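Aminotransferase, classes I and II (Silicibacter pomeroyi DSS-3, PDB 3H14) probably transfers the amino group between L-aspartate and 2-oxoglutarate with pyridoxal 5'-phosphate as cofactor. Local coordinates at residues A[152-157]-A[184-189]; A[163-168]-A[195-200]; A[340-345]-A[357-362]. One frame throughout, in Å; residues are numbered along the deposited sequence.

Contact 1: A[152-157]-A[184-189]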
# COMPACT_ATOMS: atom_id res chain seq x y z
N PRO A 152 -2.84 13.48 5.09
CA PRO A 152 -3.67 14.29 5.99
C PRO A 152 -2.84 15.11 6.98
O PRO A 152 -1.74 14.73 7.35
CB PRO A 152 -4.55 13.27 6.71
CG PRO A 152 -3.85 12.00 6.60
CD PRO A 152 -3.01 12.04 5.32
N VAL A 153 -3.40 16.26 7.34
CA VAL A 153 -2.89 17.09 8.40
C VAL A 153 -3.99 17.26 9.46
O VAL A 153 -5.17 17.05 9.19
CB VAL A 153 -2.43 18.47 7.89
CG1 VAL A 153 -1.24 18.31 6.90
CG2 VAL A 153 -3.57 19.22 7.27
N PRO A 154 -3.61 17.61 10.69
CA PRO A 154 -4.62 17.76 11.73
C PRO A 154 -5.83 18.59 11.34
O PRO A 154 -6.96 18.19 11.64
CB PRO A 154 -3.83 18.35 12.91
CG PRO A 154 -2.50 17.78 12.75
CD PRO A 154 -2.26 17.76 11.24
N ALA A 155 -5.61 19.69 10.61
CA ALA A 155 -6.70 20.55 10.16
C ALA A 155 -7.74 19.87 9.28
O ALA A 155 -8.89 20.29 9.23
CB ALA A 155 -6.11 21.86 9.44
N ASP A 156 -7.32 18.82 8.57
CA ASP A 156 -8.21 18.05 7.73
C ASP A 156 -9.30 17.31 8.49
O ASP A 156 -10.33 16.97 7.92
CB ASP A 156 -7.40 17.04 6.91
CG ASP A 156 -6.59 17.69 5.78
OD1 ASP A 156 -7.06 18.70 5.18
OD2 ASP A 156 -5.52 17.15 5.48
N PHE A 157 -9.08 17.03 9.78
CA PHE A 157 -10.11 16.34 10.57
C PHE A 157 -10.47 17.03 11.90
O PHE A 157 -11.27 16.52 12.65
CB PHE A 157 -9.74 14.86 10.76
CG PHE A 157 -8.43 14.63 11.44
CD1 PHE A 157 -8.35 14.54 12.82
CD2 PHE A 157 -7.26 14.48 10.70
CE1 PHE A 157 -7.17 14.33 13.43
CE2 PHE A 157 -6.07 14.27 11.32
CZ PHE A 157 -6.02 14.19 12.70
N GLY A 184 4.14 12.67 14.38
CA GLY A 184 3.85 13.16 15.72
C GLY A 184 2.61 14.04 15.80
O GLY A 184 1.76 13.86 16.67
N ALA A 185 2.50 14.99 14.87
CA ALA A 185 1.41 15.94 14.85
C ALA A 185 0.10 15.22 14.63
O ALA A 185 -0.89 15.48 15.31
CB ALA A 185 1.62 16.98 13.78
N LEU A 186 0.11 14.28 13.68
CA LEU A 186 -1.08 13.48 13.40
C LEU A 186 -1.50 12.66 14.60
O LEU A 186 -2.68 12.63 14.94
CB LEU A 186 -0.86 12.57 12.18
CG LEU A 186 -0.96 13.23 10.82
CD1 LEU A 186 -0.39 12.33 9.70
CD2 LEU A 186 -2.42 13.59 10.56
N ILE A 187 -0.55 11.96 15.23
CA ILE A 187 -0.85 11.13 16.39
C ILE A 187 -1.38 11.98 17.56
O ILE A 187 -2.38 11.62 18.19
CB ILE A 187 0.38 10.31 16.86
CG1 ILE A 187 0.67 9.18 15.86
CG2 ILE A 187 0.15 9.70 18.28
CD1 ILE A 187 2.00 8.46 16.09
N GLU A 188 -0.71 13.11 17.84
CA GLU A 188 -1.16 14.00 18.92
C GLU A 188 -2.60 14.47 18.66
O GLU A 188 -3.45 14.40 19.54
CB GLU A 188 -0.19 15.17 19.09
N ALA A 189 -2.89 14.86 17.43
CA ALA A 189 -4.20 15.36 17.05
C ALA A 189 -5.28 14.29 17.10
O ALA A 189 -6.38 14.55 17.58
CB ALA A 189 -4.14 16.00 15.65
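Pro-154 and Phe-157, in the short turn 154-157, lean on helix 180-192, the crossover helix that joins strands 164-168 and 196-200. The meeting is apolar, with no hydrogen bond between 152-157 and 184-189. From the helix come Ala-185, Leu-186 and Ala-189. Leu-186 brings both methyls against the carbonyl oxygen of Pro-152, the closer being CD2, 3.5 Å from Pro-152 O. The same CD2 lies near the plane of the Phe-157 ring, at its edge, 3.8 Å from Phe-157 CE2. One turn on, Ala-189 CB rests against both residues of the turn, 3.6 Å from Pro-154 CB and 3.9 Å from Phe-157 CZ. Pro-154 CG meets the backbone of the helix, 3.8 Å from Ala-185 O. The Phe-157 side chain folds back over its own turn: with chi1 at 58°, CG stands between the backbone N and the carbonyl carbon, and one ring face rests over Pro-154 O. The turn is itself braced by Asp-156, whose OD2 accepts Val-153 N at 3.0 Å, from the anti side and 34° out of the carboxylate plane. An alanine in place of Phe-157 would probably leave Leu-186 CD2 without its ring-edge neighbour and open a gap beside Ala-189. Leu-186 also reaches Val-167 and Phe-197 on the two strands beneath. A connecting turn and a crossover helix sharing one apolar seam over a beta-sheet is the layering of the large domain of class I aminotransferases.

Contact 2: A[163-168]-A[195-200]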
# COMPACT_ATOMS: atom_id res chain seq x y z
N ALA A 163 -14.04 8.26 14.92
CA ALA A 163 -13.71 7.17 15.86
C ALA A 163 -12.29 6.67 15.62
O ALA A 163 -11.63 6.15 16.54
CB ALA A 163 -14.75 6.04 15.68
N GLY A 164 -11.81 6.80 14.37
CA GLY A 164 -10.48 6.41 14.00
C GLY A 164 -9.91 7.21 12.85
O GLY A 164 -10.66 7.88 12.09
N LEU A 165 -8.60 7.14 12.75
CA LEU A 165 -7.83 7.72 11.66
C LEU A 165 -6.77 6.75 11.14
O LEU A 165 -6.00 6.18 11.92
CB LEU A 165 -7.13 8.99 12.10
CG LEU A 165 -6.30 9.72 11.03
CD1 LEU A 165 -7.23 10.40 10.00
CD2 LEU A 165 -5.36 10.76 11.70
N MSE A 166 -6.70 6.60 9.83
CA MSE A 166 -5.69 5.75 9.22
C MSE A 166 -4.77 6.52 8.30
O MSE A 166 -5.24 7.34 7.52
CB MSE A 166 -6.35 4.65 8.41
CG MSE A 166 -5.34 3.69 7.81
SE MSE A 166 -5.87 1.85 7.93
CE MSE A 166 -3.96 1.57 8.14
N VAL A 167 -3.47 6.30 8.45
CA VAL A 167 -2.46 6.98 7.64
C VAL A 167 -1.55 5.93 7.00
O VAL A 167 -1.35 4.84 7.57
CB VAL A 167 -1.57 7.97 8.46
CG1 VAL A 167 -2.45 9.04 9.09
CG2 VAL A 167 -0.76 7.23 9.52
N ALA A 168 -0.99 6.25 5.83
CA ALA A 168 -0.05 5.34 5.16
C ALA A 168 1.20 6.09 4.77
O ALA A 168 1.11 7.17 4.18
CB ALA A 168 -0.70 4.68 3.92
N ALA A 195 -9.84 9.80 18.33
CA ALA A 195 -9.75 8.96 17.11
C ALA A 195 -8.61 7.91 17.26
O ALA A 195 -7.44 8.27 17.40
CB ALA A 195 -9.50 9.83 15.89
N SER A 196 -8.95 6.63 17.23
CA SER A 196 -7.94 5.57 17.33
C SER A 196 -7.09 5.58 16.08
O SER A 196 -7.62 5.58 14.99
CB SER A 196 -8.61 4.21 17.48
OG SER A 196 -9.45 4.20 18.61
N PHE A 197 -5.77 5.54 16.27
CA PHE A 197 -4.77 5.72 15.24
C PHE A 197 -4.26 4.41 14.68
O PHE A 197 -3.71 3.55 15.40
CB PHE A 197 -3.61 6.54 15.78
CG PHE A 197 -2.66 7.06 14.72
CD1 PHE A 197 -2.98 8.22 13.99
CD2 PHE A 197 -1.46 6.42 14.46
CE1 PHE A 197 -2.12 8.72 13.01
CE2 PHE A 197 -0.59 6.90 13.48
CZ PHE A 197 -0.92 8.07 12.75
N ILE A 198 -4.39 4.28 13.36
CA ILE A 198 -3.88 3.10 12.65
C ILE A 198 -2.87 3.53 11.61
O ILE A 198 -3.19 4.34 10.75
CB ILE A 198 -5.00 2.36 11.95
CG1 ILE A 198 -6.09 1.97 12.93
CG2 ILE A 198 -4.44 1.14 11.19
CD1 ILE A 198 -7.23 1.41 12.30
N SER A 199 -1.65 2.98 11.71
CA SER A 199 -0.53 3.29 10.84
C SER A 199 -0.28 2.13 9.89
O SER A 199 0.05 1.01 10.31
CB SER A 199 0.72 3.57 11.67
OG SER A 199 1.84 3.97 10.89
N ASP A 200 -0.46 2.41 8.59
CA ASP A 200 -0.24 1.43 7.52
C ASP A 200 1.22 1.61 7.09
O ASP A 200 1.62 2.64 6.54
CB ASP A 200 -1.25 1.67 6.38
CG ASP A 200 -1.03 0.75 5.17
OD1 ASP A 200 0.06 0.16 5.05
OD2 ASP A 200 -1.94 0.64 4.31
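Val-167 O accepts Asp-200 N at 2.8 Å, the last of five bonds zipping strand 164-168 to strand 196-200, the two parallel strands of a right-handed beta-alpha-beta unit in the seven-stranded sheet. The ladder opens with Ser-196 N on Ala-163 O, and the strand axes are 17° apart. Asp-200 is the side chain to follow. Its CB lies 3.4 Å from Val-167 O and 3.9 Å from Ala-168 CB. CG stands anti to the backbone N, chi1 176°, and is 4.1 Å from Ala-168 CB. Beyond it the carboxylate divides its partners: OD1 accepts Ile-202 N, and OD2 is hydrogen-bonded to Tyr-128 OH. In relatives an aspartate at the end of this strand pairs with the cofactor's pyridine nitrogen, and Asp-200 is consistent with that role. Met-166, a selenomethionine whose end is doubtfully placed, shares this face with Ile-198. On the other face Phe-197 runs side by side with Leu-165, whose CD2 meets the ring edge at CE1. The Val-167 and Phe-197 side chains cross at about a right angle, with Val-167 CG2 3.3 Å from Phe-197 CZ.

Contact 3: A[340-345]-A[357-362]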
# COMPACT_ATOMS: atom_id res chain seq x y z
N VAL A 340 0.95 0.26 -23.15
CA VAL A 340 1.37 0.44 -21.76
C VAL A 340 0.14 0.53 -20.90
O VAL A 340 -0.80 1.25 -21.22
CB VAL A 340 2.27 1.70 -21.54
CG1 VAL A 340 2.66 1.83 -20.07
CG2 VAL A 340 3.58 1.61 -22.36
N ALA A 341 0.14 -0.23 -19.78
CA ALA A 341 -0.99 -0.27 -18.84
C ALA A 341 -0.69 0.64 -17.67
O ALA A 341 0.34 0.53 -17.10
CB ALA A 341 -1.26 -1.71 -18.34
N VAL A 342 -1.58 1.57 -17.40
CA VAL A 342 -1.47 2.50 -16.28
C VAL A 342 -2.82 2.54 -15.60
O VAL A 342 -3.82 2.12 -16.18
CB VAL A 342 -1.00 3.90 -16.74
CG1 VAL A 342 0.33 3.79 -17.53
CG2 VAL A 342 -2.08 4.61 -17.52
N THR A 343 -2.88 3.10 -14.39
CA THR A 343 -4.12 3.07 -13.60
C THR A 343 -4.76 4.44 -13.47
O THR A 343 -4.12 5.36 -12.97
CB THR A 343 -3.83 2.60 -12.16
OG1 THR A 343 -3.17 1.32 -12.20
CG2 THR A 343 -5.15 2.49 -11.39
N PRO A 344 -6.03 4.57 -13.84
CA PRO A 344 -6.67 5.85 -13.62
C PRO A 344 -6.75 6.19 -12.12
O PRO A 344 -6.83 5.28 -11.29
CB PRO A 344 -8.07 5.65 -14.17
CG PRO A 344 -8.03 4.46 -14.99
CD PRO A 344 -6.91 3.62 -14.54
N GLY A 345 -6.73 7.48 -11.80
CA GLY A 345 -6.78 7.93 -10.44
C GLY A 345 -8.10 7.75 -9.69
O GLY A 345 -8.10 7.84 -8.46
N LEU A 357 -3.43 10.06 -12.73
CA LEU A 357 -2.99 8.71 -13.08
C LEU A 357 -1.97 8.20 -12.08
O LEU A 357 -1.17 8.96 -11.56
CB LEU A 357 -2.27 8.71 -14.45
CG LEU A 357 -2.98 8.67 -15.78
CD1 LEU A 357 -1.92 8.58 -16.87
CD2 LEU A 357 -3.95 7.52 -15.94
N ARG A 358 -1.94 6.88 -11.87
CA ARG A 358 -0.88 6.25 -11.10
C ARG A 358 -0.04 5.36 -12.02
O ARG A 358 -0.59 4.54 -12.71
CB ARG A 358 -1.44 5.40 -9.95
CG ARG A 358 -0.37 4.97 -8.98
CD ARG A 358 -0.80 3.82 -8.06
NE ARG A 358 -0.92 2.54 -8.77
CZ ARG A 358 -1.34 1.41 -8.19
NH1 ARG A 358 -1.64 1.41 -6.90
NH2 ARG A 358 -1.46 0.31 -8.88
N PHE A 359 1.27 5.54 -12.00
CA PHE A 359 2.21 4.64 -12.65
C PHE A 359 2.82 3.78 -11.59
O PHE A 359 3.11 4.27 -10.51
CB PHE A 359 3.35 5.42 -13.32
CG PHE A 359 2.92 6.36 -14.38
CD1 PHE A 359 2.89 5.95 -15.72
CD2 PHE A 359 2.52 7.65 -14.06
CE1 PHE A 359 2.49 6.82 -16.72
CE2 PHE A 359 2.12 8.54 -15.05
CZ PHE A 359 2.10 8.14 -16.38
N SER A 360 3.08 2.52 -11.89
CA SER A 360 3.85 1.64 -11.04
C SER A 360 5.17 1.34 -11.74
O SER A 360 5.17 1.13 -12.93
CB SER A 360 3.09 0.33 -10.74
OG SER A 360 3.97 -0.56 -10.03
N TYR A 361 6.27 1.37 -11.02
CA TYR A 361 7.56 1.01 -11.60
C TYR A 361 8.16 -0.24 -10.93
O TYR A 361 9.37 -0.38 -10.84
CB TYR A 361 8.52 2.22 -11.63
CG TYR A 361 8.80 2.96 -10.34
CD1 TYR A 361 8.11 4.13 -10.00
CD2 TYR A 361 9.77 2.52 -9.47
CE1 TYR A 361 8.37 4.79 -8.80
CE2 TYR A 361 10.04 3.17 -8.30
CZ TYR A 361 9.35 4.33 -7.98
OH TYR A 361 9.64 4.95 -6.79
N ALA A 362 7.30 -1.17 -10.55
CA ALA A 362 7.70 -2.37 -9.81
C ALA A 362 8.29 -3.46 -10.72
O ALA A 362 8.84 -4.44 -10.21
CB ALA A 362 6.52 -2.92 -9.04
O HOH W 1 -0.24 2.03 -11.43
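Val-342 carries the tightly packed half of this hairpin contact, its two methyls dividing the work. CG1 lies 3.8 Å from Phe-359 CE1, the two side chains running side by side. CG2, at 3.8 Å from Leu-357 CD2, meets a side chain that slants across it. That leucine methyl also touches the backbone of the opposing strand, 3.7 Å from Thr-343 O. Helix 327-338 closes over this side through Ala-331 and Ile-334, and Phe-304 makes an edge-to-face contact with Phe-359.

Between the two halves runs the antiparallel backbone. Thr-343 and Arg-358 form a hydrogen-bonded pair, unequal in length: Arg-358 N to Thr-343 O is 2.9 Å, Thr-343 N to Arg-358 O 3.2 Å.

Their side chains lie alongside each other on the looser face, where they do not bond directly. Thr-343 OG1 is 3.9 Å from Arg-358 NH2, and water 1 fills in between them. It accepts from Arg-358 NE at 2.8 Å, in the guanidinium plane, and from Thr-343 OG1. It donates a hydrogen bond to Arg-358 O at 2.8 Å, and that oxygen therefore serves both the ladder and the water. The bend at chi3, 71°, turns NE back toward the water. Further out, Arg-358 NH1 donates to Asn-172 OD1, and NH2 makes a weak bond to Glu-37 O.

In class I aminotransferases an arginine on this strand, beside such an asparagine, receives the substrate's alpha-carboxylate; Arg-358 is consistent with that site, set on a small-domain beta-hairpin.

Contacts 1 and 2 are neighbours, centres about 10 Å apart, and their segments alternate along the chain: 152-157, 163-168, 184-189, 195-200. Helix 180-192 of contact 1 is the crossover between the strands of contact 2, and the two pack directly against each other, with Phe-157 CE2 3.6 Å from Leu-165 CD2 and Ile-187 CG1 3.5 Å from Phe-197 CE2. Contact 3 comes later in the chain, in the separate four-stranded sheet. Its centre is about 29 Å from that of contact 1; the centre of contact 2, about 26 Å away, lies on the opposite side of the chain's centre. Contacts 1 and 2 thus belong to one domain, contact 3 to another, consistent with an active site formed between them.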